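Long-range contact in sugar ABC transporter, sugar-binding protein (Streptococcus pneumoniae, PDB 2HEU), which probably binds raffinose-type sugars outside the cell and delivers them to a membrane ABC importer: residues 180-189 with 213-224. Sequence-based numbering, arbitrary orientation.
Sequences YNQLAFATAT and IMKDDIKVMDIL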
loop_
_atom_site.group_PDB
_atom_site.type_symbol
_atom_site.label_atom_id
_atom_site.label_comp_id
_atom_site.label_asym_id
_atom_site.label_seq_id
_atom_site.Cartn_x
_atom_site.Cartn_y
_atom_site.Cartn_z
ATOM N N TYR A 180 -7.319 0.008 7.852
ATOM C CA TYR A 180 -8.303 -0.712 8.646
ATOM C C TYR A 180 -9.716 -0.250 8.256
ATOM O O TYR A 180 -10.592 -1.069 7.986
ATOM C CB TYR A 180 -8.025 -0.525 10.117
ATOM C CG TYR A 180 -8.889 -1.386 11.002
ATOM C CD1 TYR A 180 -8.467 -2.599 11.491
ATOM C CD2 TYR A 180 -10.172 -0.995 11.349
ATOM C CE1 TYR A 180 -9.288 -3.407 12.256
ATOM C CE2 TYR A 180 -11.013 -1.775 12.107
ATOM C CZ TYR A 180 -10.572 -2.980 12.559
ATOM O OH TYR A 180 -11.356 -3.827 13.304
ATOM N N ASN A 181 -9.935 1.049 8.280
ATOM C CA ASN A 181 -11.282 1.555 8.001
ATOM C C ASN A 181 -11.616 1.440 6.526
ATOM O O ASN A 181 -12.776 1.204 6.159
ATOM C CB ASN A 181 -11.450 2.953 8.553
ATOM C CG ASN A 181 -12.932 3.350 8.714
ATOM O OD1 ASN A 181 -13.804 2.451 8.733
ATOM N ND2 ASN A 181 -13.173 4.626 8.870
ATOM N N GLN A 182 -10.640 1.601 5.639
ATOM C CA GLN A 182 -10.955 1.340 4.217
ATOM C C GLN A 182 -11.430 -0.083 4.040
ATOM O O GLN A 182 -12.371 -0.322 3.268
ATOM C CB GLN A 182 -9.752 1.651 3.329
ATOM C CG GLN A 182 -9.436 3.118 3.286
ATOM C CD GLN A 182 -8.485 3.493 2.176
ATOM O OE1 GLN A 182 -8.310 2.751 1.206
ATOM N NE2 GLN A 182 -7.893 4.653 2.299
ATOM N N LEU A 183 -10.823 -1.034 4.714
ATOM C CA LEU A 183 -11.205 -2.458 4.618
ATOM C C LEU A 183 -12.534 -2.732 5.348
ATOM O O LEU A 183 -13.285 -3.615 4.918
ATOM C CB LEU A 183 -10.098 -3.348 5.074
ATOM C CG LEU A 183 -8.912 -3.381 4.111
ATOM C CD1 LEU A 183 -7.678 -4.006 4.765
ATOM C CD2 LEU A 183 -9.268 -4.101 2.861
ATOM N N ALA A 184 -12.825 -1.989 6.411
ATOM C CA ALA A 184 -14.159 -2.057 7.013
ATOM C C ALA A 184 -15.200 -1.708 5.977
ATOM O O ALA A 184 -16.183 -2.442 5.753
ATOM C CB ALA A 184 -14.214 -1.112 8.214
ATOM N N PHE A 185 -15.031 -0.568 5.273
ATOM C CA PHE A 185 -15.995 -0.204 4.253
ATOM C C PHE A 185 -15.966 -1.167 3.100
ATOM O O PHE A 185 -17.043 -1.482 2.531
ATOM C CB PHE A 185 -15.775 1.220 3.752
ATOM C CG PHE A 185 -16.298 2.277 4.681
ATOM C CD1 PHE A 185 -15.471 3.144 5.368
ATOM C CD2 PHE A 185 -17.672 2.437 4.848
ATOM C CE1 PHE A 185 -15.977 4.117 6.225
ATOM C CE2 PHE A 185 -18.201 3.380 5.694
ATOM C CZ PHE A 185 -17.346 4.243 6.380
ATOM N N ALA A 186 -14.797 -1.639 2.638
ATOM C CA ALA A 186 -14.772 -2.543 1.486
ATOM C C ALA A 186 -15.454 -3.846 1.791
ATOM O O ALA A 186 -16.234 -4.347 0.996
ATOM C CB ALA A 186 -13.300 -2.732 1.054
ATOM N N THR A 187 -15.169 -4.421 2.957
ATOM C CA THR A 187 -15.863 -5.689 3.312
ATOM C C THR A 187 -17.339 -5.451 3.510
ATOM O O THR A 187 -18.166 -6.314 3.212
ATOM C CB THR A 187 -15.203 -6.398 4.502
ATOM O OG1 THR A 187 -15.274 -5.606 5.686
ATOM C CG2 THR A 187 -13.781 -6.862 4.215
ATOM N N ALA A 188 -17.722 -4.319 4.057
ATOM C CA ALA A 188 -19.151 -4.028 4.265
ATOM C C ALA A 188 -19.945 -3.875 2.957
ATOM O O ALA A 188 -21.138 -4.168 2.903
ATOM C CB ALA A 188 -19.326 -2.779 5.093
ATOM N N THR A 189 -19.278 -3.387 1.922
ATOM C CA THR A 189 -19.927 -3.061 0.646
ATOM C C THR A 189 -19.711 -4.044 -0.493
ATOM O O THR A 189 -20.411 -3.982 -1.503
ATOM C CB THR A 189 -19.494 -1.672 0.181
ATOM O OG1 THR A 189 -18.101 -1.680 -0.106
ATOM C CG2 THR A 189 -19.854 -0.561 1.122
ATOM N N ILE A 213 -24.739 -0.109 5.686
ATOM C CA ILE A 213 -23.297 -0.090 5.428
ATOM C C ILE A 213 -22.584 0.608 6.576
ATOM O O ILE A 213 -21.515 0.178 7.022
ATOM C CB ILE A 213 -22.947 0.549 4.059
ATOM C CG1 ILE A 213 -23.394 -0.389 2.942
ATOM C CG2 ILE A 213 -21.499 0.894 3.964
ATOM C CD1 ILE A 213 -23.543 0.254 1.567
ATOM N N MET A 214 -23.135 1.724 7.040
ATOM C CA MET A 214 -22.536 2.461 8.156
ATOM C C MET A 214 -22.594 1.619 9.393
ATOM O O MET A 214 -21.618 1.575 10.171
ATOM C CB MET A 214 -23.255 3.775 8.344
ATOM C CG MET A 214 -22.551 4.840 8.855
ATOM S SD MET A 214 -20.949 5.253 8.111
ATOM C CE MET A 214 -19.989 5.102 9.585
ATOM N N LYS A 215 -23.695 0.883 9.681
ATOM C CA LYS A 215 -23.781 0.020 10.820
ATOM C C LYS A 215 -22.674 -1.025 10.783
ATOM O O LYS A 215 -22.041 -1.349 11.800
ATOM C CB LYS A 215 -25.152 -0.652 10.900
ATOM C CG LYS A 215 -26.264 0.325 11.257
ATOM C CD LYS A 215 -27.642 -0.413 11.210
ATOM C CE LYS A 215 -28.803 0.538 11.507
ATOM N NZ LYS A 215 -28.773 1.023 12.835
ATOM N N ASP A 216 -22.444 -1.600 9.607
ATOM C CA ASP A 216 -21.390 -2.621 9.469
ATOM C C ASP A 216 -20.001 -2.002 9.642
ATOM O O ASP A 216 -19.137 -2.600 10.272
ATOM C CB ASP A 216 -21.499 -3.338 8.144
ATOM C CG ASP A 216 -22.640 -4.412 8.093
ATOM O OD1 ASP A 216 -23.112 -4.814 9.155
ATOM O OD2 ASP A 216 -22.959 -4.860 6.992
ATOM N N ASP A 217 -19.780 -0.829 9.046
ATOM C CA ASP A 217 -18.485 -0.155 9.264
ATOM C C ASP A 217 -18.254 0.082 10.763
ATOM O O ASP A 217 -17.147 -0.130 11.247
ATOM C CB ASP A 217 -18.490 1.178 8.519
ATOM C CG ASP A 217 -17.255 1.986 8.813
ATOM O OD1 ASP A 217 -16.187 1.482 8.257
ATOM O OD2 ASP A 217 -17.266 2.973 9.525
ATOM N N ILE A 218 -19.272 0.543 11.494
ATOM C CA ILE A 218 -19.154 0.773 12.904
ATOM C C ILE A 218 -18.882 -0.508 13.641
ATOM O O ILE A 218 -18.081 -0.543 14.566
ATOM C CB ILE A 218 -20.415 1.516 13.378
ATOM C CG1 ILE A 218 -20.382 2.961 12.855
ATOM C CG2 ILE A 218 -20.532 1.448 14.904
ATOM C CD1 ILE A 218 -21.696 3.705 12.962
ATOM N N LYS A 219 -19.538 -1.614 13.253
ATOM C CA LYS A 219 -19.271 -2.910 13.847
ATOM C C LYS A 219 -17.785 -3.262 13.715
ATOM O O LYS A 219 -17.128 -3.673 14.693
ATOM C CB LYS A 219 -20.125 -3.979 13.195
ATOM C CG LYS A 219 -19.876 -5.389 13.637
ATOM C CD LYS A 219 -20.709 -6.379 12.856
ATOM C CE LYS A 219 -20.441 -7.836 13.102
ATOM N NZ LYS A 219 -20.783 -8.260 14.447
ATOM N N VAL A 220 -17.228 -3.105 12.540
ATOM C CA VAL A 220 -15.803 -3.447 12.321
ATOM C C VAL A 220 -14.904 -2.497 13.135
ATOM O O VAL A 220 -13.942 -2.920 13.796
ATOM C CB VAL A 220 -15.467 -3.487 10.854
ATOM C CG1 VAL A 220 -13.977 -3.809 10.662
ATOM C CG2 VAL A 220 -16.309 -4.517 10.123
ATOM N N MET A 221 -15.192 -1.189 13.109
ATOM C CA MET A 221 -14.435 -0.242 13.920
ATOM C C MET A 221 -14.541 -0.558 15.394
ATOM O O MET A 221 -13.553 -0.362 16.151
ATOM C CB MET A 221 -14.888 1.194 13.651
ATOM C CG MET A 221 -14.470 1.757 12.316
ATOM S SD MET A 221 -12.703 1.700 11.971
ATOM C CE MET A 221 -12.035 2.465 13.461
ATOM N N ASP A 222 -15.702 -1.039 15.854
ATOM C CA ASP A 222 -15.900 -1.322 17.244
ATOM C C ASP A 222 -15.087 -2.469 17.765
ATOM O O ASP A 222 -14.908 -2.604 18.972
ATOM C CB ASP A 222 -17.404 -1.522 17.578
ATOM C CG ASP A 222 -18.140 -0.243 17.752
ATOM O OD1 ASP A 222 -17.528 0.824 17.946
ATOM O OD2 ASP A 222 -19.406 -0.280 17.760
ATOM N N ILE A 223 -14.520 -3.306 16.880
ATOM C CA ILE A 223 -13.570 -4.327 17.343
ATOM C C ILE A 223 -12.413 -3.682 18.084
ATOM O O ILE A 223 -11.878 -4.213 19.042
ATOM C CB ILE A 223 -13.107 -5.183 16.140
ATOM C CG1 ILE A 223 -14.289 -5.947 15.549
ATOM C CG2 ILE A 223 -11.981 -6.133 16.525
ATOM C CD1 ILE A 223 -14.033 -6.636 14.208
ATOM N N LEU A 224 -12.002 -2.491 17.597
ATOM C CA LEU A 224 -10.906 -1.726 18.210
ATOM C C LEU A 224 -11.268 -0.998 19.459
ATOM O O LEU A 224 -10.413 -0.366 20.097
ATOM C CB LEU A 224 -10.298 -0.761 17.176
ATOM C CG LEU A 224 -9.843 -1.362 15.871
ATOM C CD1 LEU A 224 -9.206 -0.259 15.014
ATOM C CD2 LEU A 224 -8.899 -2.556 16.065
HETATM O O HOH W 1 -23.143 -3.487 4.646
#
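Val220 O is gripped by two donors. Tyr180 OH, from 180-189, reaches it at 2.8 Å; Ile223 N, from Val220's own segment, comes from the opposite face of the carbonyl. The pair of helices, 178-189 and 212-222, belongs to one lobe of a two-lobed solute-binding protein. Their axes are inclined at 137°, nearer antiparallel than parallel, and come within 8.6 Å. Tyr180 has CG anti to its N (chi1 -172°), which sends the ring across to Val220 and Leu224. Leu224 CD1 lies over the ring centre in a CH-pi contact, 3.8 Å from the centroid. Met221 SD sits at the ring edge, a Met-aromatic contact. At Ala184 the helices come close, its CA 5.2 Å from Asp217 CA, and its CB packs on Val220 CG1. The Asp217 carboxylate stacks on the Phe185 ring, the planes 9° apart, and Met214 SD meets that ring at its edge. Asp217 OD1 lies over the centre of that ring, 3.2 Å above its plane; burial against the ring would tend to raise the pKa of the acid. Helix 370-382 adds Phe372 beside Asn181 and Thr376 beside Met221. At the other end, Ala188 CB packs on Asp216 CB, and Thr189 CG2 touches Ile213 CG2 at 3.6 Å. There a water donates to both Ala188 O and Asp216 OD2, at 2.7 Å each.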